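Local coordinates for protein O-methyltransferase (Bacillus halodurans, PDB 2GPY) that probably transfers a methyl group from S-adenosylmethionine to a hydroxyl group of a still unidentified substrate, as a putative O-methyltransferase, at residues 57-62 with 125-130. Sequence-based numbering, arbitrary orientation.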
ATOM      1  N   ARG B  57      11.647  -4.893   9.254  1.00 38.30           N
ATOM      2  CA  ARG B  57      13.059  -4.748   8.838  1.00 38.49           C
ATOM      3  C   ARG B  57      13.078  -4.058   7.476  1.00 37.97           C
ATOM      4  O   ARG B  57      12.457  -4.546   6.520  1.00 37.14           O
ATOM      5  CB  ARG B  57      13.730  -6.121   8.724  1.00 38.06           C
ATOM      6  CG  ARG B  57      13.914  -6.878  10.072  1.00 39.54           C
ATOM      7  CD  ARG B  57      14.571  -8.238   9.855  1.00 41.86           C
ATOM      8  NE  ARG B  57      15.804  -8.151   9.063  1.00 49.12           N
ATOM      9  CZ  ARG B  57      16.934  -7.558   9.449  1.00 51.30           C
ATOM     10  NH1 ARG B  57      17.039  -6.964  10.640  1.00 52.33           N
ATOM     11  NH2 ARG B  57      17.975  -7.556   8.629  1.00 52.67           N
ATOM     12  N   ILE B  58      13.768  -2.923   7.395  1.00 35.71           N
ATOM     13  CA  ILE B  58      13.820  -2.107   6.166  1.00 35.81           C
ATOM     14  C   ILE B  58      15.284  -1.925   5.780  1.00 35.90           C
ATOM     15  O   ILE B  58      16.144  -1.634   6.642  1.00 35.60           O
ATOM     16  CB  ILE B  58      13.180  -0.729   6.397  1.00 35.53           C
ATOM     17  CG1 ILE B  58      11.709  -0.903   6.820  1.00 36.06           C
ATOM     18  CG2 ILE B  58      13.338   0.199   5.128  1.00 36.05           C
ATOM     19  CD1 ILE B  58      11.085   0.363   7.484  1.00 37.59           C
ATOM     20  N   LEU B  59      15.580  -2.128   4.499  1.00 36.06           N
ATOM     21  CA  LEU B  59      16.906  -1.825   3.946  1.00 35.81           C
ATOM     22  C   LEU B  59      16.787  -0.652   2.959  1.00 36.31           C
ATOM     23  O   LEU B  59      15.932  -0.644   2.063  1.00 35.32           O
ATOM     24  CB  LEU B  59      17.476  -3.054   3.235  1.00 36.32           C
ATOM     25  CG  LEU B  59      18.775  -2.804   2.461  1.00 34.51           C
ATOM     26  CD1 LEU B  59      19.922  -2.364   3.393  1.00 33.39           C
ATOM     27  CD2 LEU B  59      19.148  -4.036   1.679  1.00 36.22           C
ATOM     28  N   GLU B  60      17.639   0.349   3.136  1.00 35.99           N
ATOM     29  CA  GLU B  60      17.637   1.511   2.267  1.00 37.37           C
ATOM     30  C   GLU B  60      18.992   1.676   1.613  1.00 36.97           C
ATOM     31  O   GLU B  60      20.014   1.591   2.287  1.00 36.45           O
ATOM     32  CB  GLU B  60      17.319   2.775   3.084  1.00 36.63           C
ATOM     33  CG  GLU B  60      17.701   4.085   2.403  1.00 39.83           C
ATOM     34  CD  GLU B  60      17.347   5.272   3.284  1.00 40.81           C
ATOM     35  OE1 GLU B  60      18.039   5.493   4.301  1.00 40.21           O
ATOM     36  OE2 GLU B  60      16.316   5.916   2.978  1.00 45.62           O
ATOM     37  N   ILE B  61      18.997   1.933   0.311  1.00 36.85           N
ATOM     38  CA  ILE B  61      20.251   2.190  -0.379  1.00 37.63           C
ATOM     39  C   ILE B  61      20.301   3.674  -0.689  1.00 37.83           C
ATOM     40  O   ILE B  61      19.494   4.164  -1.490  1.00 37.37           O
ATOM     41  CB  ILE B  61      20.351   1.404  -1.697  1.00 37.43           C
ATOM     42  CG1 ILE B  61      19.978  -0.089  -1.490  1.00 39.53           C
ATOM     43  CG2 ILE B  61      21.753   1.610  -2.348  1.00 38.67           C
ATOM     44  CD1 ILE B  61      20.797  -0.857  -0.456  1.00 40.74           C
ATOM     45  N   GLY B  62      21.244   4.380  -0.059  1.00 37.25           N
ATOM     46  CA  GLY B  62      21.387   5.811  -0.275  1.00 38.33           C
ATOM     47  C   GLY B  62      20.841   6.617   0.882  1.00 38.52           C
ATOM     48  O   GLY B  62      19.793   7.255   0.762  1.00 39.99           O
ATOM     49  N   PRO B 125      19.200 -11.089   8.187  1.00 46.33           N
ATOM     50  CA  PRO B 125      17.913 -11.727   7.916  1.00 45.95           C
ATOM     51  C   PRO B 125      17.217 -10.981   6.783  1.00 44.99           C
ATOM     52  O   PRO B 125      17.537  -9.813   6.530  1.00 45.05           O
ATOM     53  CB  PRO B 125      17.134 -11.540   9.226  1.00 46.46           C
ATOM     54  CG  PRO B 125      18.141 -11.158  10.252  1.00 46.26           C
ATOM     55  CD  PRO B 125      19.260 -10.490   9.532  1.00 46.42           C
ATOM     56  N   LEU B 126      16.287 -11.644   6.107  1.00 43.85           N
ATOM     57  CA  LEU B 126      15.562 -11.024   4.994  1.00 41.83           C
ATOM     58  C   LEU B 126      14.836  -9.756   5.454  1.00 41.00           C
ATOM     59  O   LEU B 126      14.413  -9.643   6.602  1.00 40.22           O
ATOM     60  CB  LEU B 126      14.566 -12.013   4.367  1.00 42.61           C
ATOM     61  CG  LEU B 126      15.091 -13.257   3.638  1.00 41.91           C
ATOM     62  CD1 LEU B 126      13.938 -14.146   3.223  1.00 42.21           C
ATOM     63  CD2 LEU B 126      15.965 -12.896   2.426  1.00 42.65           C
ATOM     64  N   PHE B 127      14.729  -8.796   4.541  1.00 39.00           N
ATOM     65  CA  PHE B 127      14.064  -7.537   4.780  1.00 38.26           C
ATOM     66  C   PHE B 127      12.611  -7.590   4.292  1.00 37.48           C
ATOM     67  O   PHE B 127      12.296  -8.319   3.367  1.00 38.20           O
ATOM     68  CB  PHE B 127      14.854  -6.429   4.065  1.00 37.99           C
ATOM     69  CG  PHE B 127      16.206  -6.174   4.675  1.00 36.27           C
ATOM     70  CD1 PHE B 127      16.333  -5.330   5.778  1.00 37.40           C
ATOM     71  CD2 PHE B 127      17.355  -6.819   4.177  1.00 37.98           C
ATOM     72  CE1 PHE B 127      17.609  -5.093   6.380  1.00 38.80           C
ATOM     73  CE2 PHE B 127      18.628  -6.591   4.762  1.00 38.97           C
ATOM     74  CZ  PHE B 127      18.746  -5.727   5.868  1.00 38.79           C
ATOM     75  N   ASP B 128      11.734  -6.840   4.952  1.00 37.29           N
ATOM     76  CA  ASP B 128      10.348  -6.686   4.535  1.00 37.45           C
ATOM     77  C   ASP B 128      10.219  -5.620   3.470  1.00 37.16           C
ATOM     78  O   ASP B 128       9.267  -5.635   2.714  1.00 36.57           O
ATOM     79  CB  ASP B 128       9.477  -6.279   5.730  1.00 37.08           C
ATOM     80  CG  ASP B 128       9.537  -7.298   6.844  1.00 39.76           C
ATOM     81  OD1 ASP B 128       9.234  -8.453   6.544  1.00 38.68           O
ATOM     82  OD2 ASP B 128       9.937  -6.947   7.988  1.00 38.18           O
ATOM     83  N   VAL B 129      11.158  -4.671   3.460  1.00 36.47           N
ATOM     84  CA  VAL B 129      11.100  -3.531   2.538  1.00 36.59           C
ATOM     85  C   VAL B 129      12.523  -3.215   2.081  1.00 36.80           C
ATOM     86  O   VAL B 129      13.438  -3.182   2.906  1.00 36.07           O
ATOM     87  CB  VAL B 129      10.501  -2.239   3.238  1.00 37.34           C
ATOM     88  CG1 VAL B 129      10.647  -0.984   2.322  1.00 38.71           C
ATOM     89  CG2 VAL B 129       9.040  -2.431   3.678  1.00 37.20           C
ATOM     90  N   LEU B 130      12.681  -2.947   0.776  1.00 36.35           N
ATOM     91  CA  LEU B 130      13.888  -2.375   0.211  1.00 36.74           C
ATOM     92  C   LEU B 130      13.498  -1.032  -0.379  1.00 37.35           C
ATOM     93  O   LEU B 130      12.538  -0.956  -1.140  1.00 37.46           O
ATOM     94  CB  LEU B 130      14.419  -3.295  -0.928  1.00 35.72           C
ATOM     95  CG  LEU B 130      15.549  -2.717  -1.786  1.00 35.32           C
ATOM     96  CD1 LEU B 130      16.835  -2.387  -0.895  1.00 33.23           C
ATOM     97  CD2 LEU B 130      15.939  -3.622  -2.984  1.00 37.20           C
TER
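The ring of Phe127 lies between two side chains of strand 57-61. Over the centre of one face sits Leu59 CB, 3.5 Å from the ring centroid, a CH-pi contact; on the opposite face Arg57 NH2 approaches, an off-centre cation-pi contact with CZ 4.5 Å from the centroid, and Pro125 O lies over the rim of the same face. The backbone at Arg57 C and Ile58 N meets the ring edge in plane. The guanidinium has Pro125 CD over one face, 3.3 Å from NH2, and Leu126 O at its edge.

Arg57 is bent at chi3 (51°), which brings its guanidinium to the carbonyls of Pro125 and Leu126. NH2 bonds to Pro125 O at 3.1 Å and NE to Leu126 O at 3.2 Å, both donors standing above the carbonyl planes rather than on lone pairs. An alanine here would remove both bonds and the cation over Phe127, and would probably leave the segment 125-127 less firmly held.

Where the chain turns at Asp128, carboxylate and backbone grip Arg57 together: Asp128 OD2 takes Arg57 N through its anti lone pair at 3.0 Å, while Arg57 O accepts Asp128 N at 2.9 Å and, weakly, Val129 N. OD2 also accepts Ala56 N, and OD1 forms a salt bridge with Arg151, fixing the carboxylate at both oxygens. Beyond the turn the strands pair in parallel, with a nearly straight bond (174°) from Leu59 N to Val129 O. Ile58 and Val129 lie side by side on one sheet face; on the other, Leu59 and Leu130 do so, both against Tyr146 of helix 139-146.

Strands 57-61 and 127-133 are central neighbours in the 3-2-1-4-5-7-6 sheet, the Rossmann-like fold characteristic of class I S-adenosylmethionine-dependent methyltransferases.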